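Local coordinates for protein aspartate carbamoyltransferase (Leishmania major, PDB 7K46) that probably catalyses the transfer of a carbamoyl group from carbamoyl phosphate to L-aspartate, an early step of pyrimidine synthesis, at residues Asp98-Arg101 against Thr102-Tyr106; Leu112-Lys116 against Glu117-Glu121; Thr260-Glu263 against Ala264-Ser268; Leu295-Asp298 against Ile299-Asp302; Leu315-Arg318 against Met319-Phe323. All coordinates share one frame; numbering follows the deposited sequence.

Contact 1: Asp98-Arg101 against Thr102-Tyr106; sequences DTIR and TLDSY
T102 OG1 turns back along its own helix and gives a hydrogen bond of 2.9 Å to D98 O. The same carbonyl receives the regular helical bond from T102 N at 3.0 Å, and the two donors reach it from opposite faces of its plane, so one residue grips D98 O twice. The rotation about the first bond (chi1 -60°) makes this possible, since it sets OG1 beside the backbone N and anti to the carbonyl carbon. Further round the helix, I100 CG2 lies 3.9 Å from D104 OD2, the two side chains running at a slant to one another. T99 and L103 point the same way, but their methyl contact is less certain because L103 has a second conformer. Further along, the bond from S105 N to R101 O is weak at 3.2 Å. S105 OG folds back to T102 O at 2.6 Å, in the carbonyl plane, and T102 O also accepts from S105 N.

Beyond this shell, the D104 carboxylate is held by H129 ND1 and T128 N of the same chain. R64 of the second subunit bonds to T102 OG1, and R291 of that subunit forms a salt bridge with D98 OD2. Helix 96-104 thus packs on strands 53-58 and 109-113 of its own carbamoyl phosphate domain while presenting polar groups to the next chain, as expected at the subunit interface of a trimeric transcarbamoylase, the place where this family builds its active sites.

Contact 2: Leu112-Lys116 against Glu117-Glu121; sequences LRHAK and EEALE
K116 O takes a hydrogen bond from A119 N at 3.0 Å, closing a turn after the chain has left strand 109-113. The donor stands well above the carbonyl plane, 61° out of it, and does not meet a lone pair; the bond spans three residues. Before this turn the backbone is pinned from the side: K116 N points at H114 ND1, 3.0 Å away, along a nearly straight bond (167°) that lies in the imidazole plane. With its edge fixed in this way, the ring offers one face to the helix. A119 CB sits over that face, 3.4 Å from the centroid of the H114 ring, a CH-pi contact.

The corner is the strand-to-helix step of a beta-alpha-beta crossover made of strand 109-113, helix 117-126 and strand 131-133. On its buried side L112 CD2 reaches L120 CD1 at 4.0 Å and L120 CA at 3.8 Å, while L120 also packs on I131 and N133. F59 also meets the H114 ring, and a bound 1,2-ethanediol, probably from the crystallisation liquor, lies close to the imidazole. Toward solvent E118 bends at chi2 (82°), which brings OE1 to 3.5 Å from K116 CB; K116 NZ stays 5.9 Å from E118 OE1, too far for a salt bridge.

Contact 3: Thr260-Glu263 against Ala264-Ser268; sequences TAFE and ASKAS
E263 and K266 lie alongside each other, pointing the same way off the surface of helix 262-269, and end in a salt bridge of 2.7 Å between E263 OE1 and K266 NZ. The ammonium comes to the syn side of the carboxylate, 30° out of its plane. Two chain shapes make the meeting possible: K266 is fully extended beyond CG, whereas E263 folds over at chi2 (-72°) and so brings its carboxylate back along the lysine. On the way K266 CE passes E263 OE1 at 3.3 Å.

F262 approaches the same lysine differently. Its ring slants across the end of the chain in an oblique packing contact, with CE2 3.6 Å from K266 CE, and E263 OE2 stands in plane at the ring's edge. The E263 carboxylate would probably steady the positive charge of the lysine at this partly exposed position, and D293 OD2 adds a long, weak ion pair.

The helix underneath is loosely bonded. S265 N donates to A261 O at 2.9 Å; S265 OG reaches the same oxygen too, but that very short approach comes from one of two conformers and is doubtful. Further along, a water takes a hydrogen bond from A267 N at 3.0 Å and donates to E263 O at 2.7 Å, spanning the kink where A267 N has no bond to the preceding turn.

In the aspartate-binding domain, the helix sits at the periphery: S265 packs on P197 in the loop after strand 191-195, F262 on K245 beyond strand 237-240, and S268 shares a backbone bond with L227, just ahead of helix 229-234.

Contact 4: Leu295-Asp298 against Ile299-Asp302; sequences LSTD and IDDD
D300 folds back along the backbone of T297, and each atom of its side chain meets something there. CB lies 3.3 Å from T297 O, the oxygen that also takes the hydrogen bond of D300 N at 3.0 Å. CG stays beside it, 3.4 Å from T297 O. At the tip the two oxygens part: OD2 comes to 3.5 Å from T297 CB, while OD1 stands the same distance from S296 O, an approach of two acceptors that is no bond. The first torsion (chi1 -76°) sets CG beside the backbone N of D300, anti to its carbonyl carbon, which keeps the carboxylate near T297. What holds the carboxylate comes from elsewhere in the chain: Y307 OH bonds to OD1, and R291 NH2 makes a salt bridge with OD2.

The backbone below is a string of short turns. S296 OG accepts from D298 N at 3.0 Å, nearly straight at 171°, which is an ST turn. It overlaps the start of a short 3-10 segment, and a type I beta turn from I299 to D302 ends the run. A water accepts from D301 N at 2.7 Å and donates weakly to D298 O. On the inner side I299 CG1 rests 3.4 Å from S296 O, and its CD1 heads for L295, whose terminal methyls are uncertain because of a second conformer.

R101 of the third subunit packs against D300. The chemistry suggests that the arginine and the tyrosine keep this carboxylate ionised and turned in place; in return D300 would help to orient R291, which ends an H-P-L-P-R sequence characteristic of aspartate transcarbamoylases.

Contact 5: Leu315-Arg318 against Met319-Phe323; sequences LFMR and MAILF
F316 and M319 run alongside each other from one helix turn to the next, and the thioether reaches the ring: M319 SD is 3.7 Å from F316 CD1. This is a Met-aromatic contact of oblique geometry, the sulfur lying 4.8 Å from the centroid of the F316 ring and 60° off its normal. It belongs to helix 309-326, the C-terminal helix, which in carbamoyltransferases returns from the aspartate-binding half to pack against the carbamoyl phosphate domain.

The backbone is the tight part. Regular helical bonds join each carbonyl of the first turn to the amide four residues on, and the one from L322 N to R318 O is 2.9 Å and almost straight at 171°. Side-chain carbons line the same oxygens: M319 CG comes to 3.3 Å from L315 O, and L322 CG to 3.2 Å from R318 O. Between side chains, the F316-M319 pair and M317 CG, which slants past I321 CD1 at 3.9 Å, make ordinary van der Waals contacts. L315 CG and M319 SD are looser, at 4.2 Å.

No side here faces solvent, for every touching residue is buried. Helix 23-41 covers F316 and A320, helix 63-74 lies against L315 and M319, and helix 142-156 packs on M317 and I321. R318 carries the buried charge of the segment; its NH2 is bonded to T143 OG1. M317 leaves the backbone with CG anti to N (chi1 176°), and the bend at chi2 leaves its SD 3.9 Å from I321 CD1.

How the contacts relate
Taken from the N terminus, the five contacts follow one another in series; each closes only a local turn, and none nests in or crosses another. Contacts 1 and 2 belong to the carbamoyl phosphate domain, where helix 96-104 leads into strand 109-113, their centres about 16 Å apart. Contacts 3 and 4 lie in the aspartate-binding half, with centres about 20 Å apart. Contact 5, on the C-terminal helix, brings the chain back to the first domain, its nearest atoms about 7 Å from contact 2. Within one chain contacts 1 and 4 are about 44 Å apart between centres, yet R101 of the third subunit packs on D300, and Y106 of that subunit on L315.

Contact 1: Asp98-Arg101 against Thr102-Tyr106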
loop_
_atom_site.group_PDB
_atom_site.type_symbol
_atom_site.label_atom_id
_atom_site.label_comp_id
_atom_site.label_asym_id
_atom_site.label_seq_id
_atom_site.Cartn_x
_atom_site.Cartn_y
_atom_site.Cartn_z
ATOM N N ASP A 98 21.837 -2.128 5.019
ATOM C CA ASP A 98 21.638 -2.185 3.572
ATOM C C ASP A 98 20.201 -1.869 3.198
ATOM O O ASP A 98 19.947 -1.265 2.147
ATOM C CB ASP A 98 22.032 -3.558 3.022
ATOM C CG ASP A 98 23.535 -3.718 2.880
ATOM O OD1 ASP A 98 24.273 -2.740 3.159
ATOM O OD2 ASP A 98 23.981 -4.822 2.498
ATOM N N THR A 99 19.243 -2.268 4.039
ATOM C CA THR A 99 17.851 -1.937 3.761
ATOM C C THR A 99 17.626 -0.432 3.826
ATOM O O THR A 99 16.937 0.135 2.966
ATOM C CB THR A 99 16.932 -2.668 4.736
ATOM O OG1 THR A 99 17.103 -4.082 4.565
ATOM C CG2 THR A 99 15.470 -2.294 4.472
ATOM N N ILE A 100 18.197 0.227 4.843
ATOM C CA ILE A 100 18.095 1.682 4.954
ATOM C C ILE A 100 18.674 2.357 3.713
ATOM O O ILE A 100 18.071 3.281 3.153
ATOM C CB ILE A 100 18.789 2.167 6.243
ATOM C CG1 ILE A 100 18.048 1.630 7.480
ATOM C CG2 ILE A 100 18.908 3.705 6.274
ATOM C CD1 ILE A 100 16.601 2.133 7.613
ATOM N N ARG A 101 19.863 1.923 3.279
ATOM C CA ARG A 101 20.451 2.483 2.061
ATOM C C ARG A 101 19.517 2.313 0.872
ATOM O O ARG A 101 19.432 3.189 0.001
ATOM C CB ARG A 101 21.793 1.817 1.753
ATOM C CG ARG A 101 22.786 1.782 2.909
ATOM C CD ARG A 101 24.033 2.510 2.538
ATOM N NE ARG A 101 25.156 2.235 3.427
ATOM C CZ ARG A 101 26.205 3.035 3.522
ATOM N NH1 ARG A 101 26.260 4.172 2.845
ATOM N NH2 ARG A 101 27.218 2.691 4.313
ATOM N N THR A 102 18.833 1.170 0.801
ATOM C CA THR A 102 17.877 0.950 -0.278
ATOM C C THR A 102 16.752 1.985 -0.226
ATOM O O THR A 102 16.398 2.581 -1.251
ATOM C CB THR A 102 17.341 -0.486 -0.190
ATOM O OG1 THR A 102 18.442 -1.404 -0.318
ATOM C CG2 THR A 102 16.335 -0.771 -1.310
ATOM N N LEU A 103 16.211 2.249 0.970
ATOM C CA LEU A 103 15.173 3.271 1.107
ATOM C C LEU A 103 15.692 4.654 0.722
ATOM O O LEU A 103 14.978 5.439 0.083
ATOM C CB LEU A 103 14.634 3.288 2.539
ATOM C CG LEU A 103 13.460 2.373 2.886
ATOM C CD1 LEU A 103 13.795 0.912 2.618
ATOM C CD2 LEU A 103 13.030 2.578 4.347
ATOM N N ASP A 104 16.932 4.978 1.112
ATOM C CA ASP A 104 17.498 6.293 0.806
ATOM C C ASP A 104 17.715 6.507 -0.681
ATOM O O ASP A 104 17.934 7.651 -1.109
ATOM C CB ASP A 104 18.847 6.495 1.504
ATOM C CG ASP A 104 18.713 6.981 2.925
ATOM O OD1 ASP A 104 17.749 7.706 3.252
ATOM O OD2 ASP A 104 19.603 6.637 3.727
ATOM N N SER A 105 17.723 5.437 -1.475
ATOM C CA SER A 105 17.936 5.614 -2.901
ATOM C C SER A 105 16.770 6.343 -3.562
ATOM O O SER A 105 16.946 6.940 -4.628
ATOM C CB SER A 105 18.179 4.261 -3.566
ATOM O OG SER A 105 16.970 3.519 -3.643
ATOM N N TYR A 106 15.587 6.328 -2.955
ATOM C CA TYR A 106 14.445 6.955 -3.600
ATOM C C TYR A 106 13.572 7.787 -2.663
ATOM O O TYR A 106 12.629 8.423 -3.148
ATOM C CB TYR A 106 13.589 5.873 -4.302
ATOM C CG TYR A 106 12.959 4.934 -3.315
ATOM C CD1 TYR A 106 11.788 5.291 -2.647
ATOM C CD2 TYR A 106 13.553 3.710 -3.005
ATOM C CE1 TYR A 106 11.207 4.459 -1.705
ATOM C CE2 TYR A 106 12.978 2.860 -2.053
ATOM C CZ TYR A 106 11.805 3.253 -1.404
ATOM O OH TYR A 106 11.210 2.444 -0.456
#

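Contact 2: Leu112-Lys116 against Glu117-Glu121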
loop_
_atom_site.group_PDB
_atom_site.type_symbol
_atom_site.label_atom_id
_atom_site.label_comp_id
_atom_site.label_asym_id
_atom_site.label_seq_id
_atom_site.Cartn_x
_atom_site.Cartn_y
_atom_site.Cartn_z
ATOM N N LEU A 112 10.813 4.561 10.919
ATOM C CA LEU A 112 11.301 3.276 11.414
ATOM C C LEU A 112 10.556 2.853 12.678
ATOM O O LEU A 112 10.507 3.601 13.666
ATOM C CB LEU A 112 12.807 3.318 11.705
ATOM C CG LEU A 112 13.361 1.999 12.265
ATOM C CD1 LEU A 112 13.347 0.900 11.185
ATOM C CD2 LEU A 112 14.763 2.176 12.849
ATOM N N ARG A 113 10.008 1.642 12.650
ATOM C CA ARG A 113 9.410 1.005 13.821
ATOM C C ARG A 113 10.104 -0.336 14.039
ATOM O O ARG A 113 9.933 -1.273 13.247
ATOM C CB ARG A 113 7.906 0.832 13.629
ATOM C CG ARG A 113 7.225 0.064 14.734
ATOM C CD ARG A 113 6.831 0.976 15.874
ATOM N NE ARG A 113 6.101 0.252 16.909
ATOM C CZ ARG A 113 5.127 0.775 17.646
ATOM N NH1 ARG A 113 4.734 2.032 17.485
ATOM N NH2 ARG A 113 4.524 0.013 18.561
ATOM N N HIS A 114 10.893 -0.419 15.104
ATOM C CA HIS A 114 11.650 -1.616 15.447
ATOM C C HIS A 114 11.704 -1.692 16.963
ATOM O O HIS A 114 11.863 -0.663 17.623
ATOM C CB HIS A 114 13.067 -1.553 14.860
ATOM C CG HIS A 114 13.778 -2.871 14.818
ATOM N ND1 HIS A 114 14.173 -3.545 15.955
ATOM C CD2 HIS A 114 14.199 -3.621 13.771
ATOM C CE1 HIS A 114 14.789 -4.663 15.610
ATOM N NE2 HIS A 114 14.815 -4.735 14.290
ATOM N N ALA A 115 11.561 -2.898 17.518
ATOM C CA ALA A 115 11.547 -3.020 18.974
ATOM C C ALA A 115 12.896 -2.671 19.601
ATOM O O ALA A 115 12.942 -2.236 20.759
ATOM C CB ALA A 115 11.127 -4.431 19.391
ATOM N N LYS A 116 13.997 -2.853 18.872
ATOM C CA LYS A 116 15.332 -2.702 19.453
ATOM C C LYS A 116 15.853 -1.282 19.261
ATOM O O LYS A 116 15.884 -0.775 18.138
ATOM C CB LYS A 116 16.309 -3.693 18.819
ATOM C CG LYS A 116 15.928 -5.153 19.000
ATOM C CD LYS A 116 15.906 -5.534 20.468
ATOM C CE LYS A 116 15.776 -7.039 20.654
ATOM N NZ LYS A 116 15.810 -7.421 22.098
ATOM N N GLU A 117 16.296 -0.651 20.355
ATOM C CA GLU A 117 16.905 0.670 20.216
ATOM C C GLU A 117 18.156 0.613 19.340
ATOM O O GLU A 117 18.469 1.588 18.643
ATOM C CB GLU A 117 17.222 1.260 21.598
ATOM C CG GLU A 117 18.222 0.461 22.402
ATOM C CD GLU A 117 18.315 0.906 23.859
ATOM O OE1 GLU A 117 18.095 2.101 24.155
ATOM O OE2 GLU A 117 18.609 0.043 24.710
ATOM N N GLU A 118 18.852 -0.535 19.331
ATOM C CA GLU A 118 20.007 -0.729 18.454
ATOM C C GLU A 118 19.653 -0.508 16.989
ATOM O O GLU A 118 20.482 -0.024 16.207
ATOM C CB GLU A 118 20.571 -2.141 18.631
ATOM C CG GLU A 118 21.194 -2.416 19.986
ATOM C CD GLU A 118 20.182 -2.783 21.061
ATOM O OE1 GLU A 118 18.960 -2.658 20.825
ATOM O OE2 GLU A 118 20.622 -3.204 22.153
ATOM N N ALA A 119 18.436 -0.881 16.588
ATOM C CA ALA A 119 18.052 -0.735 15.186
ATOM C C ALA A 119 18.045 0.728 14.759
ATOM O O ALA A 119 18.499 1.065 13.656
ATOM C CB ALA A 119 16.682 -1.361 14.950
ATOM N N LEU A 120 17.528 1.616 15.614
ATOM C CA LEU A 120 17.526 3.033 15.267
ATOM C C LEU A 120 18.952 3.562 15.155
ATOM O O LEU A 120 19.247 4.371 14.262
ATOM C CB LEU A 120 16.723 3.830 16.297
ATOM C CG LEU A 120 16.537 5.324 16.042
ATOM C CD1 LEU A 120 15.835 5.591 14.703
ATOM C CD2 LEU A 120 15.748 5.953 17.192
ATOM N N GLU A 121 19.837 3.130 16.067
ATOM C CA GLU A 121 21.257 3.484 15.997
ATOM C C GLU A 121 21.843 3.086 14.650
ATOM O O GLU A 121 22.449 3.899 13.938
ATOM C CB GLU A 121 22.053 2.779 17.106
ATOM C CG GLU A 121 21.593 2.950 18.545
ATOM C CD GLU A 121 22.296 1.967 19.491
ATOM O OE1 GLU A 121 23.281 1.322 19.065
ATOM O OE2 GLU A 121 21.859 1.828 20.652
#

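Contact 3: Thr260-Glu263 against Ala264-Ser268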
loop_
_atom_site.group_PDB
_atom_site.type_symbol
_atom_site.label_atom_id
_atom_site.label_comp_id
_atom_site.label_asym_id
_atom_site.label_seq_id
_atom_site.Cartn_x
_atom_site.Cartn_y
_atom_site.Cartn_z
ATOM N N THR A 260 0.344 -12.766 40.886
ATOM C CA THR A 260 -0.827 -13.516 41.334
ATOM C C THR A 260 -2.051 -12.631 41.570
ATOM O O THR A 260 -3.148 -13.171 41.741
ATOM C CB THR A 260 -0.515 -14.322 42.612
ATOM O OG1 THR A 260 0.105 -13.480 43.590
ATOM C CG2 THR A 260 0.408 -15.510 42.310
ATOM N N ALA A 261 -1.904 -11.302 41.570
ATOM C CA ALA A 261 -3.028 -10.388 41.739
ATOM C C ALA A 261 -3.352 -9.630 40.453
ATOM O O ALA A 261 -3.922 -8.536 40.496
ATOM C CB ALA A 261 -2.762 -9.400 42.873
ATOM N N PHE A 262 -2.998 -10.207 39.301
ATOM C CA PHE A 262 -3.227 -9.537 38.023
ATOM C C PHE A 262 -4.705 -9.205 37.819
ATOM O O PHE A 262 -5.079 -8.036 37.661
ATOM C CB PHE A 262 -2.707 -10.412 36.879
ATOM C CG PHE A 262 -3.071 -9.893 35.513
ATOM C CD1 PHE A 262 -2.398 -8.809 34.967
ATOM C CD2 PHE A 262 -4.091 -10.486 34.779
ATOM C CE1 PHE A 262 -2.731 -8.321 33.707
ATOM C CE2 PHE A 262 -4.437 -10.001 33.523
ATOM C CZ PHE A 262 -3.752 -8.918 32.985
ATOM N N GLU A 263 -5.566 -10.228 37.810
ATOM C CA GLU A 263 -6.988 -9.978 37.579
ATOM C C GLU A 263 -7.595 -9.161 38.715
ATOM O O GLU A 263 -8.425 -8.276 38.476
ATOM C CB GLU A 263 -7.741 -11.296 37.412
ATOM C CG GLU A 263 -7.228 -12.192 36.297
ATOM C CD GLU A 263 -7.555 -11.672 34.898
ATOM O OE1 GLU A 263 -8.242 -10.632 34.759
ATOM O OE2 GLU A 263 -7.123 -12.323 33.923
ATOM N N ALA A 264 -7.183 -9.437 39.956
ATOM C CA ALA A 264 -7.754 -8.752 41.112
ATOM C C ALA A 264 -7.421 -7.262 41.133
ATOM O O ALA A 264 -8.230 -6.462 41.612
ATOM C CB ALA A 264 -7.273 -9.415 42.403
ATOM N N SER A 265 -6.251 -6.864 40.626
ATOM C CA SER A 265 -5.855 -5.461 40.648
ATOM C C SER A 265 -6.561 -4.618 39.594
ATOM O O SER A 265 -6.473 -3.388 39.652
ATOM C CB SER A 265 -4.343 -5.341 40.457
ATOM O OG SER A 265 -3.670 -6.220 41.336
ATOM N N LYS A 266 -7.252 -5.239 38.637
ATOM C CA LYS A 266 -7.894 -4.470 37.572
ATOM C C LYS A 266 -8.930 -3.497 38.126
ATOM O O LYS A 266 -9.067 -2.374 37.626
ATOM C CB LYS A 266 -8.538 -5.415 36.556
ATOM C CG LYS A 266 -7.536 -6.095 35.626
ATOM C CD LYS A 266 -8.230 -7.018 34.638
ATOM C CE LYS A 266 -7.228 -7.684 33.693
ATOM N NZ LYS A 266 -7.882 -8.764 32.884
ATOM N N ALA A 267 -9.667 -3.907 39.160
ATOM C CA ALA A 267 -10.737 -3.063 39.681
ATOM C C ALA A 267 -10.208 -1.746 40.240
ATOM O O ALA A 267 -10.888 -0.720 40.146
ATOM C CB ALA A 267 -11.531 -3.816 40.749
ATOM N N SER A 268 -9.000 -1.743 40.807
ATOM C CA SER A 268 -8.473 -0.520 41.403
ATOM C C SER A 268 -7.944 0.466 40.366
ATOM O O SER A 268 -7.755 1.642 40.697
ATOM C CB SER A 268 -7.375 -0.850 42.421
ATOM O OG SER A 268 -6.373 -1.684 41.870
HETATM O O HOH W 1 -10.439 -6.786 39.499
#

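Contact 4: Leu295-Asp298 against Ile299-Asp302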
loop_
_atom_site.group_PDB
_atom_site.type_symbol
_atom_site.label_atom_id
_atom_site.label_comp_id
_atom_site.label_asym_id
_atom_site.label_seq_id
_atom_site.Cartn_x
_atom_site.Cartn_y
_atom_site.Cartn_z
ATOM N N LEU A 295 -10.549 0.617 30.450
ATOM C CA LEU A 295 -11.262 1.845 30.131
ATOM C C LEU A 295 -12.621 1.427 29.585
ATOM O O LEU A 295 -12.703 0.927 28.461
ATOM C CB LEU A 295 -10.462 2.659 29.113
ATOM C CG LEU A 295 -10.919 4.002 28.577
ATOM C CD1 LEU A 295 -11.194 4.947 29.707
ATOM C CD2 LEU A 295 -9.803 4.544 27.683
ATOM N N SER A 296 -13.674 1.597 30.382
ATOM C CA SER A 296 -14.979 1.070 29.991
ATOM C C SER A 296 -15.568 1.829 28.806
ATOM O O SER A 296 -15.371 3.038 28.646
ATOM C CB SER A 296 -15.961 1.123 31.163
ATOM O OG SER A 296 -17.247 0.695 30.750
ATOM N N THR A 297 -16.310 1.102 27.964
ATOM C CA THR A 297 -17.072 1.776 26.919
ATOM C C THR A 297 -18.187 2.646 27.488
ATOM O O THR A 297 -18.744 3.465 26.747
ATOM C CB THR A 297 -17.684 0.766 25.950
ATOM O OG1 THR A 297 -18.553 -0.106 26.677
ATOM C CG2 THR A 297 -16.602 -0.051 25.265
ATOM N N ASP A 298 -18.523 2.509 28.776
ATOM C CA ASP A 298 -19.635 3.293 29.301
ATOM C C ASP A 298 -19.271 4.754 29.563
ATOM O O ASP A 298 -20.145 5.516 29.993
ATOM C CB ASP A 298 -20.238 2.619 30.553
ATOM C CG ASP A 298 -19.365 2.725 31.807
ATOM O OD1 ASP A 298 -18.291 3.355 31.789
ATOM O OD2 ASP A 298 -19.792 2.163 32.847
ATOM N N ILE A 299 -18.032 5.176 29.290
ATOM C CA ILE A 299 -17.682 6.596 29.250
ATOM C C ILE A 299 -17.306 7.058 27.843
ATOM O O ILE A 299 -16.856 8.192 27.676
ATOM C CB ILE A 299 -16.556 6.957 30.238
ATOM C CG1 ILE A 299 -15.269 6.183 29.932
ATOM C CG2 ILE A 299 -16.993 6.759 31.672
ATOM C CD1 ILE A 299 -14.045 6.821 30.557
ATOM N N ASP A 300 -17.496 6.223 26.819
ATOM C CA ASP A 300 -17.036 6.594 25.482
ATOM C C ASP A 300 -17.752 7.819 24.920
ATOM O O ASP A 300 -17.211 8.472 24.020
ATOM C CB ASP A 300 -17.206 5.421 24.512
ATOM C CG ASP A 300 -16.152 4.346 24.703
ATOM O OD1 ASP A 300 -15.234 4.547 25.528
ATOM O OD2 ASP A 300 -16.247 3.300 24.024
ATOM N N ASP A 301 -18.958 8.134 25.402
ATOM C CA ASP A 301 -19.694 9.309 24.944
ATOM C C ASP A 301 -19.583 10.487 25.901
ATOM O O ASP A 301 -20.203 11.526 25.656
ATOM C CB ASP A 301 -21.178 8.973 24.742
ATOM C CG ASP A 301 -21.404 7.965 23.638
ATOM O OD1 ASP A 301 -20.644 7.988 22.642
ATOM O OD2 ASP A 301 -22.335 7.144 23.777
ATOM N N ASP A 302 -18.857 10.332 26.996
ATOM C CA ASP A 302 -18.652 11.433 27.931
ATOM C C ASP A 302 -17.772 12.497 27.284
ATOM O O ASP A 302 -16.747 12.157 26.678
ATOM C CB ASP A 302 -18.005 10.906 29.216
ATOM C CG ASP A 302 -17.991 11.936 30.343
ATOM O OD1 ASP A 302 -17.313 12.965 30.192
ATOM O OD2 ASP A 302 -18.658 11.709 31.381
HETATM O O HOH W 2 -20.613 7.198 27.387
#

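Contact 5: Leu315-Arg318 against Met319-Phe323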
loop_
_atom_site.group_PDB
_atom_site.type_symbol
_atom_site.label_atom_id
_atom_site.label_comp_id
_atom_site.label_asym_id
_atom_site.label_seq_id
_atom_site.Cartn_x
_atom_site.Cartn_y
_atom_site.Cartn_z
ATOM N N LEU A 315 -2.577 12.860 14.235
ATOM C CA LEU A 315 -2.469 13.198 12.816
ATOM C C LEU A 315 -1.855 14.584 12.624
ATOM O O LEU A 315 -0.914 14.760 11.845
ATOM C CB LEU A 315 -3.849 13.128 12.150
ATOM C CG LEU A 315 -3.923 13.704 10.726
ATOM C CD1 LEU A 315 -3.169 12.822 9.722
ATOM C CD2 LEU A 315 -5.384 13.879 10.288
ATOM N N PHE A 316 -2.367 15.586 13.334
ATOM C CA PHE A 316 -1.896 16.941 13.067
ATOM C C PHE A 316 -0.508 17.210 13.650
ATOM O O PHE A 316 0.276 17.973 13.058
ATOM C CB PHE A 316 -2.945 17.937 13.556
ATOM C CG PHE A 316 -4.209 17.887 12.737
ATOM C CD1 PHE A 316 -4.170 18.188 11.385
ATOM C CD2 PHE A 316 -5.413 17.490 13.300
ATOM C CE1 PHE A 316 -5.316 18.117 10.606
ATOM C CE2 PHE A 316 -6.557 17.418 12.534
ATOM C CZ PHE A 316 -6.505 17.733 11.178
ATOM N N MET A 317 -0.156 16.571 14.765
ATOM C CA MET A 317 1.218 16.690 15.249
ATOM C C MET A 317 2.195 16.080 14.253
ATOM O O MET A 317 3.268 16.639 13.992
ATOM C CB MET A 317 1.356 16.026 16.624
ATOM C CG MET A 317 2.805 16.003 17.180
ATOM S SD MET A 317 3.580 17.637 17.312
ATOM C CE MET A 317 2.638 18.433 18.637
ATOM N N ARG A 318 1.839 14.938 13.669
ATOM C CA ARG A 318 2.751 14.324 12.715
ATOM C C ARG A 318 2.846 15.134 11.426
ATOM O O ARG A 318 3.918 15.198 10.819
ATOM C CB ARG A 318 2.320 12.883 12.449
ATOM C CG ARG A 318 2.608 11.987 13.654
ATOM C CD ARG A 318 2.070 10.563 13.480
ATOM N NE ARG A 318 2.453 9.769 14.644
ATOM C CZ ARG A 318 1.611 9.275 15.542
ATOM N NH1 ARG A 318 0.299 9.388 15.396
ATOM N NH2 ARG A 318 2.099 8.653 16.615
ATOM N N MET A 319 1.761 15.800 11.022
ATOM C CA MET A 319 1.840 16.732 9.897
ATOM C C MET A 319 2.759 17.909 10.218
ATOM O O MET A 319 3.593 18.306 9.396
ATOM C CB MET A 319 0.437 17.238 9.540
ATOM C CG MET A 319 -0.479 16.182 8.907
ATOM S SD MET A 319 -2.162 16.785 8.558
ATOM C CE MET A 319 -1.862 18.001 7.268
ATOM N N ALA A 320 2.603 18.497 11.408
ATOM C CA ALA A 320 3.471 19.603 11.805
ATOM C C ALA A 320 4.933 19.183 11.764
ATOM O O ALA A 320 5.793 19.934 11.293
ATOM C CB ALA A 320 3.104 20.084 13.212
ATOM N N ILE A 321 5.224 17.975 12.238
ATOM C CA ILE A 321 6.600 17.485 12.266
ATOM C C ILE A 321 7.119 17.249 10.854
ATOM O O ILE A 321 8.195 17.741 10.484
ATOM C CB ILE A 321 6.695 16.213 13.130
ATOM C CG1 ILE A 321 6.468 16.566 14.614
ATOM C CG2 ILE A 321 8.075 15.542 12.956
ATOM C CD1 ILE A 321 6.256 15.360 15.512
ATOM N N LEU A 322 6.377 16.488 10.042
ATOM C CA LEU A 322 6.851 16.186 8.690
ATOM C C LEU A 322 7.026 17.459 7.874
ATOM O O LEU A 322 8.010 17.605 7.140
ATOM C CB LEU A 322 5.881 15.237 7.977
ATOM C CG LEU A 322 5.752 13.822 8.543
ATOM C CD1 LEU A 322 4.531 13.121 7.947
ATOM C CD2 LEU A 322 7.025 13.007 8.286
ATOM N N PHE A 323 6.070 18.385 7.984
ATOM C CA PHE A 323 6.165 19.666 7.288
ATOM C C PHE A 323 7.433 20.417 7.680
ATOM O O PHE A 323 8.111 21.010 6.831
ATOM C CB PHE A 323 4.924 20.498 7.622
ATOM C CG PHE A 323 4.888 21.854 6.983
ATOM C CD1 PHE A 323 4.393 22.020 5.695
ATOM C CD2 PHE A 323 5.295 22.983 7.694
ATOM C CE1 PHE A 323 4.337 23.283 5.116
ATOM C CE2 PHE A 323 5.239 24.244 7.120
ATOM C CZ PHE A 323 4.765 24.395 5.830
#